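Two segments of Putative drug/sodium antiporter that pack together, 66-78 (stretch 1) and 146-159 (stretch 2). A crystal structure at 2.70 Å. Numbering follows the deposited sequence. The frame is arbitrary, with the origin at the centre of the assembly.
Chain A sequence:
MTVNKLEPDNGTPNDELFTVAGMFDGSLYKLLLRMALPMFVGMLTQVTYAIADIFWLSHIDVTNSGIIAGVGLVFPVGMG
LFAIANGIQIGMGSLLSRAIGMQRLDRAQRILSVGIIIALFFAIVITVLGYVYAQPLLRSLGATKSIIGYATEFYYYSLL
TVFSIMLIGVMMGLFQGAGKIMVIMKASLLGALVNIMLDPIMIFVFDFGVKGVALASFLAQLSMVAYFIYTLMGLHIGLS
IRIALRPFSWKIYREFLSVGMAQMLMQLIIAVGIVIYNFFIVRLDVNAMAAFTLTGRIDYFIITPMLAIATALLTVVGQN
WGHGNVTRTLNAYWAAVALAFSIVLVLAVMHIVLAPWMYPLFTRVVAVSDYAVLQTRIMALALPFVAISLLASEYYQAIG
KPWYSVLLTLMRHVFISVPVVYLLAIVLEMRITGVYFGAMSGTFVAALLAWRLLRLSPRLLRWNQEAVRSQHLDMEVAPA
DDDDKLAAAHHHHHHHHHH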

ATOM      1  N   GLY A  66      23.845  -0.822  18.147  1.00 83.21           N
ATOM      2  CA  GLY A  66      24.176   0.530  18.558  1.00 85.81           C
ATOM      3  C   GLY A  66      25.240   1.113  17.653  1.00 89.04           C
ATOM      4  O   GLY A  66      25.729   2.227  17.867  1.00 89.78           O
ATOM      5  N   ILE A  67      25.598   0.340  16.634  1.00 84.37           N
ATOM      6  CA  ILE A  67      26.588   0.753  15.651  1.00 86.78           C
ATOM      7  C   ILE A  67      26.008   0.545  14.236  1.00 85.00           C
ATOM      8  O   ILE A  67      25.767   1.505  13.493  1.00 78.86           O
ATOM      9  CB  ILE A  67      27.910  -0.028  15.858  1.00 87.57           C
ATOM     10  CG1 ILE A  67      28.245  -0.071  17.353  1.00 89.74           C
ATOM     11  CG2 ILE A  67      29.054   0.602  15.080  1.00 86.01           C
ATOM     12  CD1 ILE A  67      29.558  -0.729  17.679  1.00 95.29           C
ATOM     13  N   ILE A  68      25.756  -0.716  13.893  1.00 78.14           N
ATOM     14  CA  ILE A  68      25.116  -1.097  12.637  1.00 75.94           C
ATOM     15  C   ILE A  68      23.655  -0.621  12.573  1.00 76.24           C
ATOM     16  O   ILE A  68      22.989  -0.746  11.544  1.00 74.13           O
ATOM     17  CB  ILE A  68      25.183  -2.634  12.429  1.00 75.35           C
ATOM     18  CG1 ILE A  68      26.638  -3.099  12.384  1.00 78.76           C
ATOM     19  CG2 ILE A  68      24.495  -3.058  11.141  1.00 74.70           C
ATOM     20  CD1 ILE A  68      26.808  -4.517  11.887  1.00 79.01           C
ATOM     21  N   ALA A  69      23.176  -0.019  13.656  1.00 78.09           N
ATOM     22  CA  ALA A  69      21.753   0.249  13.835  1.00 72.49           C
ATOM     23  C   ALA A  69      21.293   1.418  12.974  1.00 69.35           C
ATOM     24  O   ALA A  69      20.149   1.843  13.071  1.00 66.89           O
ATOM     25  CB  ALA A  69      21.442   0.521  15.305  1.00 73.87           C
ATOM     26  N   GLY A  70      22.206   1.958  12.167  1.00 72.11           N
ATOM     27  CA  GLY A  70      21.857   2.850  11.072  1.00 70.23           C
ATOM     28  C   GLY A  70      21.281   2.109   9.863  1.00 77.49           C
ATOM     29  O   GLY A  70      21.119   2.678   8.780  1.00 76.42           O
ATOM     30  N   VAL A  71      20.996   0.820  10.041  1.00 74.82           N
ATOM     31  CA  VAL A  71      20.180   0.068   9.101  1.00 65.26           C
ATOM     32  C   VAL A  71      18.823   0.772   8.987  1.00 68.60           C
ATOM     33  O   VAL A  71      18.209   0.812   7.918  1.00 68.84           O
ATOM     34  CB  VAL A  71      19.986  -1.416   9.558  1.00 64.41           C
ATOM     35  CG1 VAL A  71      18.919  -1.516  10.629  1.00 58.13           C
ATOM     36  CG2 VAL A  71      19.615  -2.315   8.389  1.00 62.31           C
ATOM     37  N   GLY A  72      18.370   1.338  10.102  1.00 67.67           N
ATOM     38  CA  GLY A  72      17.084   2.009  10.157  1.00 61.43           C
ATOM     39  C   GLY A  72      17.066   3.259   9.308  1.00 62.94           C
ATOM     40  O   GLY A  72      16.019   3.692   8.843  1.00 69.78           O
ATOM     41  N   LEU A  73      18.236   3.846   9.107  1.00 65.86           N
ATOM     42  CA  LEU A  73      18.368   5.032   8.270  1.00 66.80           C
ATOM     43  C   LEU A  73      17.927   4.721   6.841  1.00 67.31           C
ATOM     44  O   LEU A  73      17.382   5.574   6.140  1.00 68.54           O
ATOM     45  CB  LEU A  73      19.817   5.540   8.299  1.00 65.13           C
ATOM     46  CG  LEU A  73      20.264   6.781   7.526  1.00 62.52           C
ATOM     47  CD1 LEU A  73      21.544   7.288   8.133  1.00 78.65           C
ATOM     48  CD2 LEU A  73      20.501   6.481   6.068  1.00 66.08           C
ATOM     49  N   VAL A  74      18.156   3.483   6.422  1.00 64.06           N
ATOM     50  CA  VAL A  74      17.924   3.097   5.039  1.00 64.36           C
ATOM     51  C   VAL A  74      16.515   2.525   4.855  1.00 62.90           C
ATOM     52  O   VAL A  74      16.150   2.073   3.766  1.00 53.17           O
ATOM     53  CB  VAL A  74      18.984   2.070   4.564  1.00 58.84           C
ATOM     54  CG1 VAL A  74      18.533   0.646   4.852  1.00 56.50           C
ATOM     55  CG2 VAL A  74      19.274   2.249   3.087  1.00 54.73           C
ATOM     56  N   PHE A  75      15.727   2.557   5.925  1.00 63.15           N
ATOM     57  CA  PHE A  75      14.375   2.000   5.918  1.00 59.05           C
ATOM     58  C   PHE A  75      13.457   2.638   4.868  1.00 56.21           C
ATOM     59  O   PHE A  75      12.743   1.932   4.158  1.00 51.76           O
ATOM     60  CB  PHE A  75      13.745   2.135   7.305  1.00 59.35           C
ATOM     61  CG  PHE A  75      12.380   1.539   7.404  1.00 59.76           C
ATOM     62  CD1 PHE A  75      12.215   0.171   7.504  1.00 63.11           C
ATOM     63  CD2 PHE A  75      11.253   2.347   7.389  1.00 64.52           C
ATOM     64  CE1 PHE A  75      10.941  -0.390   7.590  1.00 65.38           C
ATOM     65  CE2 PHE A  75       9.980   1.794   7.475  1.00 64.43           C
ATOM     66  CZ  PHE A  75       9.828   0.423   7.575  1.00 59.80           C
ATOM     67  N   PRO A  76      13.459   3.977   4.771  1.00 60.15           N
ATOM     68  CA  PRO A  76      12.656   4.656   3.745  1.00 54.87           C
ATOM     69  C   PRO A  76      12.920   4.166   2.318  1.00 50.03           C
ATOM     70  O   PRO A  76      12.015   4.215   1.487  1.00 47.06           O
ATOM     71  CB  PRO A  76      13.077   6.116   3.886  1.00 45.41           C
ATOM     72  CG  PRO A  76      13.474   6.242   5.297  1.00 53.19           C
ATOM     73  CD  PRO A  76      14.099   4.935   5.686  1.00 57.86           C
ATOM     74  N   VAL A  77      14.137   3.720   2.027  1.00 50.14           N
ATOM     75  CA  VAL A  77      14.454   3.309   0.665  1.00 49.35           C
ATOM     76  C   VAL A  77      13.718   2.007   0.343  1.00 44.22           C
ATOM     77  O   VAL A  77      13.184   1.841  -0.755  1.00 41.77           O
ATOM     78  CB  VAL A  77      15.985   3.158   0.441  1.00 43.18           C
ATOM     79  CG1 VAL A  77      16.274   2.280  -0.765  1.00 34.45           C
ATOM     80  CG2 VAL A  77      16.613   4.532   0.246  1.00 38.96           C
ATOM     81  N   GLY A  78      13.659   1.107   1.317  1.00 37.86           N
ATOM     82  CA  GLY A  78      12.924  -0.127   1.158  1.00 36.11           C
ATOM     83  C   GLY A  78      11.447   0.124   0.926  1.00 44.34           C
ATOM     84  O   GLY A  78      10.758  -0.663   0.276  1.00 48.62           O
ATOM     85  N   SER A 146      28.633   9.136  13.406  1.00101.56           N
ATOM     86  CA  SER A 146      28.911   7.759  13.775  1.00101.71           C
ATOM     87  C   SER A 146      28.595   6.860  12.584  1.00101.96           C
ATOM     88  O   SER A 146      29.485   6.229  12.016  1.00100.89           O
ATOM     89  CB  SER A 146      28.102   7.345  15.009  1.00 98.86           C
ATOM     90  OG  SER A 146      28.768   6.330  15.739  1.00100.81           O
ATOM     91  N   ILE A 147      27.324   6.832  12.191  1.00100.75           N
ATOM     92  CA  ILE A 147      26.874   5.926  11.148  1.00 92.80           C
ATOM     93  C   ILE A 147      26.892   6.557   9.757  1.00 89.81           C
ATOM     94  O   ILE A 147      26.084   7.428   9.447  1.00 89.89           O
ATOM     95  CB  ILE A 147      25.450   5.433  11.451  1.00 87.58           C
ATOM     96  CG1 ILE A 147      24.508   6.616  11.649  1.00 75.59           C
ATOM     97  CG2 ILE A 147      25.441   4.561  12.699  1.00 93.13           C
ATOM     98  CD1 ILE A 147      23.076   6.216  11.855  1.00 77.23           C
ATOM     99  N   ILE A 148      27.848   6.132   8.937  1.00 91.06           N
ATOM    100  CA  ILE A 148      27.833   6.394   7.500  1.00 83.85           C
ATOM    101  C   ILE A 148      28.208   5.128   6.728  1.00 79.32           C
ATOM    102  O   ILE A 148      27.432   4.635   5.913  1.00 78.40           O
ATOM    103  CB  ILE A 148      28.761   7.557   7.092  1.00 86.07           C
ATOM    104  CG1 ILE A 148      28.638   7.801   5.586  1.00 81.05           C
ATOM    105  CG2 ILE A 148      30.212   7.307   7.531  1.00 91.97           C
ATOM    106  CD1 ILE A 148      29.513   8.906   5.063  1.00 82.15           C
ATOM    107  N   GLY A 149      29.430   4.648   6.953  1.00 81.30           N
ATOM    108  CA  GLY A 149      29.938   3.450   6.306  1.00 75.90           C
ATOM    109  C   GLY A 149      28.964   2.304   6.441  1.00 73.20           C
ATOM    110  O   GLY A 149      28.770   1.535   5.497  1.00 72.91           O
ATOM    111  N   TYR A 150      28.336   2.201   7.611  1.00 76.93           N
ATOM    112  CA  TYR A 150      27.262   1.233   7.821  1.00 76.52           C
ATOM    113  C   TYR A 150      26.047   1.578   6.971  1.00 66.75           C
ATOM    114  O   TYR A 150      25.408   0.698   6.398  1.00 64.47           O
ATOM    115  CB  TYR A 150      26.872   1.163   9.300  1.00 78.55           C
ATOM    116  CG  TYR A 150      27.887   0.428  10.137  1.00 81.99           C
ATOM    117  CD1 TYR A 150      28.031  -0.951  10.029  1.00 77.13           C
ATOM    118  CD2 TYR A 150      28.715   1.111  11.021  1.00 83.13           C
ATOM    119  CE1 TYR A 150      28.965  -1.633  10.782  1.00 82.51           C
ATOM    120  CE2 TYR A 150      29.654   0.435  11.782  1.00 85.98           C
ATOM    121  CZ  TYR A 150      29.774  -0.940  11.657  1.00 84.90           C
ATOM    122  OH  TYR A 150      30.703  -1.631  12.407  1.00 80.41           O
ATOM    123  N   ALA A 151      25.748   2.869   6.887  1.00 67.37           N
ATOM    124  CA  ALA A 151      24.636   3.359   6.086  1.00 64.72           C
ATOM    125  C   ALA A 151      24.828   3.074   4.592  1.00 58.96           C
ATOM    126  O   ALA A 151      23.922   2.557   3.941  1.00 60.23           O
ATOM    127  CB  ALA A 151      24.444   4.847   6.326  1.00 64.29           C
ATOM    128  N   THR A 152      26.009   3.397   4.061  1.00 58.10           N
ATOM    129  CA  THR A 152      26.294   3.235   2.631  1.00 56.12           C
ATOM    130  C   THR A 152      26.271   1.778   2.177  1.00 51.99           C
ATOM    131  O   THR A 152      25.851   1.478   1.066  1.00 46.10           O
ATOM    132  CB  THR A 152      27.671   3.820   2.253  1.00 54.47           C
ATOM    133  OG1 THR A 152      27.744   5.195   2.646  1.00 60.14           O
ATOM    134  CG2 THR A 152      27.907   3.706   0.753  1.00 47.23           C
ATOM    135  N   GLU A 153      26.744   0.879   3.032  1.00 53.07           N
ATOM    136  CA  GLU A 153      26.826  -0.535   2.688  1.00 48.16           C
ATOM    137  C   GLU A 153      25.427  -1.136   2.520  1.00 47.62           C
ATOM    138  O   GLU A 153      25.143  -1.892   1.586  1.00 43.39           O
ATOM    139  CB  GLU A 153      27.616  -1.285   3.762  1.00 44.98           C
ATOM    140  CG  GLU A 153      27.903  -2.745   3.438  1.00 45.11           C
ATOM    141  CD  GLU A 153      28.720  -3.442   4.530  1.00 53.08           C
ATOM    142  OE1 GLU A 153      28.902  -2.853   5.628  1.00 47.08           O
ATOM    143  OE2 GLU A 153      29.190  -4.583   4.284  1.00 47.10           O
ATOM    144  N   PHE A 154      24.555  -0.766   3.439  1.00 49.14           N
ATOM    145  CA  PHE A 154      23.187  -1.225   3.441  1.00 46.02           C
ATOM    146  C   PHE A 154      22.355  -0.594   2.325  1.00 45.77           C
ATOM    147  O   PHE A 154      21.475  -1.236   1.748  1.00 38.54           O
ATOM    148  CB  PHE A 154      22.593  -0.935   4.814  1.00 53.54           C
ATOM    149  CG  PHE A 154      22.958  -1.974   5.854  1.00 63.69           C
ATOM    150  CD1 PHE A 154      22.402  -3.254   5.759  1.00 65.48           C
ATOM    151  CD2 PHE A 154      23.832  -1.663   6.903  1.00 63.15           C
ATOM    152  CE1 PHE A 154      22.760  -4.216   6.674  1.00 65.23           C
ATOM    153  CE2 PHE A 154      24.198  -2.567   7.858  1.00 67.65           C
ATOM    154  CZ  PHE A 154      23.673  -3.861   7.762  1.00 65.01           C
ATOM    155  N   TYR A 155      22.663   0.663   2.012  1.00 43.81           N
ATOM    156  CA  TYR A 155      22.077   1.331   0.869  1.00 42.58           C
ATOM    157  C   TYR A 155      22.405   0.557  -0.414  1.00 42.43           C
ATOM    158  O   TYR A 155      21.535   0.284  -1.244  1.00 41.50           O
ATOM    159  CB  TYR A 155      22.576   2.775   0.787  1.00 43.83           C
ATOM    160  CG  TYR A 155      22.197   3.503  -0.500  1.00 45.86           C
ATOM    161  CD1 TYR A 155      20.939   4.079  -0.661  1.00 42.04           C
ATOM    162  CD2 TYR A 155      23.107   3.632  -1.540  1.00 43.30           C
ATOM    163  CE1 TYR A 155      20.605   4.753  -1.823  1.00 39.56           C
ATOM    164  CE2 TYR A 155      22.777   4.300  -2.703  1.00 44.81           C
ATOM    165  CZ  TYR A 155      21.528   4.858  -2.837  1.00 43.47           C
ATOM    166  OH  TYR A 155      21.204   5.516  -3.998  1.00 47.32           O
ATOM    167  N   TYR A 156      23.670   0.193  -0.551  1.00 42.18           N
ATOM    168  CA  TYR A 156      24.155  -0.583  -1.678  1.00 41.16           C
ATOM    169  C   TYR A 156      23.529  -1.989  -1.763  1.00 39.99           C
ATOM    170  O   TYR A 156      23.153  -2.446  -2.833  1.00 35.89           O
ATOM    171  CB  TYR A 156      25.674  -0.688  -1.584  1.00 46.40           C
ATOM    172  CG  TYR A 156      26.444   0.514  -2.106  1.00 53.66           C
ATOM    173  CD1 TYR A 156      25.907   1.368  -3.075  1.00 49.44           C
ATOM    174  CD2 TYR A 156      27.730   0.773  -1.645  1.00 53.80           C
ATOM    175  CE1 TYR A 156      26.639   2.451  -3.556  1.00 54.06           C
ATOM    176  CE2 TYR A 156      28.461   1.847  -2.109  1.00 60.05           C
ATOM    177  CZ  TYR A 156      27.927   2.682  -3.060  1.00 64.98           C
ATOM    178  OH  TYR A 156      28.707   3.740  -3.490  1.00 64.90           O
ATOM    179  N   TYR A 157      23.425  -2.676  -0.635  1.00 40.87           N
ATOM    180  CA  TYR A 157      22.766  -3.971  -0.615  1.00 38.14           C
ATOM    181  C   TYR A 157      21.294  -3.813  -1.016  1.00 36.62           C
ATOM    182  O   TYR A 157      20.746  -4.652  -1.737  1.00 37.31           O
ATOM    183  CB  TYR A 157      22.884  -4.621   0.769  1.00 38.06           C
ATOM    184  CG  TYR A 157      24.301  -4.989   1.180  1.00 38.20           C
ATOM    185  CD1 TYR A 157      25.264  -5.306   0.233  1.00 35.83           C
ATOM    186  CD2 TYR A 157      24.666  -5.030   2.521  1.00 42.59           C
ATOM    187  CE1 TYR A 157      26.550  -5.656   0.605  1.00 36.41           C
ATOM    188  CE2 TYR A 157      25.954  -5.371   2.907  1.00 41.08           C
ATOM    189  CZ  TYR A 157      26.893  -5.687   1.944  1.00 42.57           C
ATOM    190  OH  TYR A 157      28.183  -6.026   2.326  1.00 45.85           O
ATOM    191  N   SER A 158      20.666  -2.735  -0.552  1.00 31.24           N
ATOM    192  CA  SER A 158      19.310  -2.374  -0.968  1.00 32.82           C
ATOM    193  C   SER A 158      19.150  -2.254  -2.498  1.00 35.34           C
ATOM    194  O   SER A 158      18.131  -2.652  -3.059  1.00 31.99           O
ATOM    195  CB  SER A 158      18.890  -1.045  -0.322  1.00 37.53           C
ATOM    196  OG  SER A 158      18.740  -1.144   1.086  1.00 38.45           O
ATOM    197  N   LEU A 159      20.153  -1.681  -3.159  1.00 36.78           N
ATOM    198  CA  LEU A 159      20.148  -1.554  -4.610  1.00 37.25           C
ATOM    199  C   LEU A 159      20.198  -2.935  -5.271  1.00 33.96           C
ATOM    200  O   LEU A 159      19.646  -3.144  -6.353  1.00 33.50           O
ATOM    201  CB  LEU A 159      21.325  -0.689  -5.098  1.00 35.26           C
ATOM    202  CG  LEU A 159      21.411   0.809  -4.747  1.00 43.39           C
ATOM    203  CD1 LEU A 159      22.629   1.459  -5.418  1.00 49.65           C
ATOM    204  CD2 LEU A 159      20.155   1.582  -5.109  1.00 37.98           C
TER

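Packing of residues 66-78 against the helix 149-159 and the turn before it buries 688 Å², both sides summed, and is largely apolar, with no hydrogen bond between the stretches. Phe154 and Tyr150, one helical turn apart, give the largest covered areas, and both direct their CA-to-CB bonds toward stretch 1. Phe154 is buried. Val71 CG2 lies over one face of its ring, 4.1 Å from the ring centroid and 15° off the normal, a CH-pi contact, while Ile68 CG2 approaches obliquely to 3.3 Å from Phe154 CE2. A flat aromatic ring thus offers surface to two branched side chains at once. Tyr150 turns a face to the backbone of stretch 1: Ile68 CA stands 4.2 Å from its ring centroid in a second CH-pi contact. The side chains of Ile67 and Ile68 meet the same ring from that side, with Ile68 CG1 3.2 Å from Tyr150 CE1 and Ile67 CG2 3.4 Å from Tyr150 CE2. Ile147, two residues before the helix, has the next largest covered area in stretch 2. Its CD1 reaches Gly70 CA at 3.7 Å; a CB on Gly70 would point toward stretch 2 and clash with that methyl, so glycine leaves the space Ile147 fills. Leu73 CD1 packs 4.2 Å from both Ile147 CD1 and Ala151 CB. Farther along, Val74 points toward the helix and sets CG2 3.7 Å from Tyr155 CA, a compact branched residue fitted close to the helix backbone. Val74 CG2 and Val77 CG2 both lie at the edge of the Tyr155 ring, whose hydroxyl is hydrogen-bonded elsewhere in the structure. Ser158 OG donates to Phe154 O at 2.8 Å within its own helix, so Ser158 OG can sit 4.0 Å from Val74 CG2 without needing a partner across the contact.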